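Local coordinates for histidine acid phosphatase (Hafnia alvei, PDB 4ARU), which belongs to branch 2 of the histidine phosphatase superfamily, combining a mixed beta-sheet flanked by helices with a largely helical region in a single chain, at residues E155-R160 against V208-A213; A163-M168 against G215-L220. All coordinates share one frame; numbering follows the deposited sequence.

Interaction 1. Residues E155-R160 against V208-A213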
# COMPACT_ATOMS: atom_id res chain seq x y z
N GLU A 155 25.00 -3.82 -4.31
CA GLU A 155 26.05 -2.85 -3.98
C GLU A 155 26.22 -1.79 -5.09
O GLU A 155 26.78 -0.72 -4.85
CB GLU A 155 27.37 -3.56 -3.73
CG GLU A 155 27.48 -4.37 -2.41
CD GLU A 155 26.66 -5.67 -2.35
OE1 GLU A 155 26.11 -6.12 -3.40
OE2 GLU A 155 26.57 -6.26 -1.24
N THR A 156 25.72 -2.11 -6.28
CA THR A 156 25.84 -1.21 -7.44
C THR A 156 24.56 -0.43 -7.74
O THR A 156 24.48 0.30 -8.72
CB THR A 156 26.29 -1.98 -8.72
OG1 THR A 156 25.23 -2.81 -9.23
CG2 THR A 156 27.52 -2.82 -8.48
N LEU A 157 23.55 -0.57 -6.89
CA LEU A 157 22.22 -0.01 -7.20
C LEU A 157 22.22 1.50 -7.41
O LEU A 157 21.44 2.00 -8.23
CB LEU A 157 21.25 -0.35 -6.09
CG LEU A 157 19.77 -0.08 -6.38
CD1 LEU A 157 19.24 -1.01 -7.45
CD2 LEU A 157 18.93 -0.17 -5.13
N ASN A 158 23.05 2.26 -6.69
CA ASN A 158 22.99 3.70 -6.85
C ASN A 158 23.28 4.11 -8.30
O ASN A 158 22.85 5.18 -8.73
CB ASN A 158 24.01 4.45 -5.98
CG ASN A 158 23.73 4.35 -4.49
OD1 ASN A 158 22.75 3.72 -4.06
ND2 ASN A 158 24.57 5.04 -3.71
N GLN A 159 24.08 3.33 -9.00
CA GLN A 159 24.46 3.67 -10.37
C GLN A 159 23.28 3.68 -11.34
O GLN A 159 23.43 4.26 -12.44
CB GLN A 159 25.58 2.77 -10.84
CG GLN A 159 26.89 2.92 -10.05
CD GLN A 159 27.24 4.38 -9.67
OE1 GLN A 159 27.33 4.72 -8.47
NE2 GLN A 159 27.39 5.24 -10.67
N ARG A 160 22.19 3.04 -10.96
CA ARG A 160 20.98 2.98 -11.76
C ARG A 160 20.18 4.27 -11.63
O ARG A 160 19.31 4.57 -12.45
CB ARG A 160 20.11 1.78 -11.32
CG ARG A 160 18.78 1.64 -12.02
CD ARG A 160 18.14 0.33 -11.66
NE ARG A 160 18.88 -0.80 -12.21
CZ ARG A 160 18.64 -2.06 -11.90
NH1 ARG A 160 17.72 -2.37 -10.96
NH2 ARG A 160 19.35 -3.02 -12.52
N VAL A 208 14.96 -6.77 7.57
CA VAL A 208 15.71 -6.55 6.32
C VAL A 208 15.60 -5.10 5.94
O VAL A 208 14.54 -4.47 6.06
CB VAL A 208 15.12 -7.47 5.21
CG1 VAL A 208 15.81 -7.28 3.88
CG2 VAL A 208 15.16 -8.94 5.61
N ALA A 209 16.70 -4.49 5.48
CA ALA A 209 16.62 -3.13 5.04
C ALA A 209 17.55 -2.86 3.87
O ALA A 209 18.67 -3.41 3.82
CB ALA A 209 16.94 -2.19 6.18
N LEU A 210 17.13 -1.99 2.98
CA LEU A 210 18.01 -1.49 1.94
C LEU A 210 18.69 -0.23 2.52
O LEU A 210 18.04 0.82 2.68
CB LEU A 210 17.21 -1.15 0.66
CG LEU A 210 17.99 -0.49 -0.46
CD1 LEU A 210 18.98 -1.49 -1.05
CD2 LEU A 210 17.04 0.00 -1.52
N GLU A 211 19.96 -0.34 2.90
CA GLU A 211 20.73 0.77 3.44
C GLU A 211 21.35 1.55 2.30
O GLU A 211 21.58 0.99 1.23
CB GLU A 211 21.86 0.28 4.35
CG GLU A 211 21.34 -0.55 5.54
CD GLU A 211 20.55 0.29 6.57
OE1 GLU A 211 20.71 1.52 6.65
OE2 GLU A 211 19.79 -0.31 7.36
N GLY A 212 21.69 2.79 2.54
CA GLY A 212 22.33 3.65 1.55
C GLY A 212 21.42 4.66 0.91
O GLY A 212 20.28 4.87 1.32
N ALA A 213 21.94 5.30 -0.13
CA ALA A 213 21.31 6.46 -0.70
C ALA A 213 19.90 6.20 -1.24
O ALA A 213 19.01 7.05 -1.14
CB ALA A 213 22.20 7.00 -1.78

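Interaction 2. Residues A163-M168 against G215-L220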
# COMPACT_ATOMS: atom_id res chain seq x y z
N ALA A 163 20.58 10.38 -11.70
CA ALA A 163 19.84 11.65 -11.79
C ALA A 163 18.91 11.91 -10.60
O ALA A 163 18.83 13.01 -10.05
CB ALA A 163 19.06 11.70 -13.09
N SER A 164 18.19 10.88 -10.18
CA SER A 164 17.25 10.98 -9.08
C SER A 164 17.98 11.25 -7.76
O SER A 164 17.54 12.08 -6.94
CB SER A 164 16.42 9.71 -8.99
OG SER A 164 15.57 9.58 -10.12
N LEU A 165 19.11 10.57 -7.57
CA LEU A 165 19.89 10.80 -6.35
C LEU A 165 20.48 12.21 -6.34
O LEU A 165 20.53 12.91 -5.31
CB LEU A 165 20.97 9.74 -6.19
CG LEU A 165 20.50 8.33 -5.85
CD1 LEU A 165 21.63 7.30 -5.79
CD2 LEU A 165 19.78 8.35 -4.51
N ALA A 166 20.89 12.70 -7.51
CA ALA A 166 21.40 14.07 -7.61
C ALA A 166 20.30 15.09 -7.33
O ALA A 166 20.54 16.07 -6.66
CB ALA A 166 22.02 14.32 -8.97
N LEU A 167 19.09 14.79 -7.79
CA LEU A 167 17.96 15.68 -7.48
C LEU A 167 17.66 15.68 -5.99
O LEU A 167 17.45 16.72 -5.39
CB LEU A 167 16.72 15.29 -8.27
CG LEU A 167 15.43 16.06 -7.98
CD1 LEU A 167 15.60 17.52 -8.32
CD2 LEU A 167 14.29 15.43 -8.75
N MET A 168 17.67 14.51 -5.39
CA MET A 168 17.43 14.43 -3.93
C MET A 168 18.49 15.29 -3.22
O MET A 168 18.18 16.03 -2.28
CB MET A 168 17.48 12.99 -3.42
CG MET A 168 17.25 12.85 -1.92
SD MET A 168 15.70 13.57 -1.28
CE MET A 168 14.52 12.35 -1.72
N GLY A 215 17.78 3.70 -0.40
CA GLY A 215 16.89 3.46 0.76
C GLY A 215 16.55 4.72 1.52
O GLY A 215 15.39 4.94 1.86
N LEU A 216 17.54 5.55 1.78
CA LEU A 216 17.29 6.80 2.50
C LEU A 216 16.46 7.76 1.67
O LEU A 216 15.46 8.30 2.14
CB LEU A 216 18.61 7.42 2.91
CG LEU A 216 18.51 8.79 3.61
CD1 LEU A 216 17.72 8.73 4.88
CD2 LEU A 216 19.90 9.33 3.84
N ALA A 217 16.82 7.93 0.42
CA ALA A 217 16.05 8.80 -0.47
C ALA A 217 14.63 8.34 -0.62
O ALA A 217 13.70 9.16 -0.72
CB ALA A 217 16.71 8.93 -1.82
N SER A 218 14.38 7.03 -0.63
CA SER A 218 13.01 6.47 -0.72
C SER A 218 12.18 7.01 0.45
O SER A 218 11.04 7.47 0.28
CB SER A 218 12.99 4.94 -0.64
OG SER A 218 11.68 4.46 -0.44
N THR A 219 12.73 6.96 1.64
CA THR A 219 12.03 7.41 2.82
C THR A 219 11.78 8.92 2.75
O THR A 219 10.66 9.37 3.00
CB THR A 219 12.89 7.14 4.05
OG1 THR A 219 13.06 5.72 4.18
CG2 THR A 219 12.25 7.66 5.29
N LEU A 220 12.78 9.70 2.35
CA LEU A 220 12.67 11.15 2.30
C LEU A 220 11.65 11.51 1.25
O LEU A 220 10.84 12.46 1.47
CB LEU A 220 14.00 11.80 2.06
CG LEU A 220 15.08 11.43 3.11
CD1 LEU A 220 16.37 12.15 2.77
CD2 LEU A 220 14.58 11.70 4.53

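Interaction 1. Residues E155-R160 against V208-A213
Leu157 and Leu210 both carry CG anti to the backbone N (chi1 -169° and 174°), an extended setting that sends each branched end across the gap between residues 155-160 and strand 208-211. Only one methyl of each side chain does the touching: Leu157 CD2 lies 4.1 Å from Leu210 CD2, and the two chains cross at about a right angle. In Asn158, CG sits beside the backbone N, chi1 -68°, which swings the carboxamide against the methyl of Ala213. That methyl lies off the amide plane, beyond its O/N end, with Asn158 ND2 3.6 Å from Ala213 CB and Asn158 OD1 4.0 Å from the same carbon.

Strand 208-211 is the second strand of an antiparallel hairpin with 198-201, and the chain continues through Gly212, the N-cap, into helix 213-229. Gly212 has a positive phi, where a side chain would press on the preceding carbonyl. Ala213, in the first turn, is small enough to let the amide lie close.

Although buried, the amide of Asn158 is well supplied with partners: OD1 bonds to Ser197 OG and ND2 to Met195 O. An asparagine can serve both from one flat group, binding the loop to the chain leading into the hairpin. The leucine pair is apolar throughout, and helix 243-262 lies against it through Leu259, Gln256 and Met260.

Interaction 2. Residues A163-M168 against G215-L220
Met168 lies across Leu220 at about a right angle, and its long, flexible chain does most of the work of joining helix 162-172 to helix 213-229. With CG anti to the backbone N (chi1 179°), the side chain first reaches straight out from its own helix; bends at chi2 and chi3 then fold the thioether end along the partner's surface. The outcome is a hook touching at several points. Met168 CG rests 4.0 Å from Ala217 CB, while farther along Met168 SD is 4.1 Å from Leu220 CB. The terminal methyl rests against both residues: Met168 CE is 3.9 Å from Leu220 CB. On the backbone, Met168 CE is 3.4 Å from Ala217 O.

Leu165, one turn earlier, approaches Ala217 too. Its bond from the backbone does not aim at the other helix, but its branch leans over so that Leu165 CD2 comes to 4.1 Å from Ala217 CB. The small methyl of Ala217 is therefore met by Leu165 and Met168 together, and a residue with so short a side chain leaves room for both.

The axes of the two short segments pass 10.7 Å apart at 58°, a spacing that the long methionine, reaching toward the small alanine, probably helps to bridge. Leu252 of helix 243-262 also touches Ala217, and Phe224, further along helix 213-229, packs on Met168. Buried, with apolar contacts between the side chains and one methyl against a backbone carbonyl, this steeply crossed helix pair belongs to the largely helical part of the fold that accompanies the mixed sheet in histidine acid phosphatases.

From the N terminus the chain passes the loop 155-160, enters helix 162-172, and later returns along strand 208-211 into helix 213-229. Interaction 1 closes a loop of 47 intervening residues at the strand and the first residue of the following helix; interaction 2 closes one of 46 further along that helix. Because the segments alternate along the sequence, the two closures cross and do not nest. They are directly joined in space, their centres about 11 Å apart: Leu165 CD1 packs 3.7 Å from Asn158 CB, and Leu165 CD2 lies 3.7 Å from Ala213 O. Together they fasten a loop and the helix after it to a hairpin strand and the helix after that.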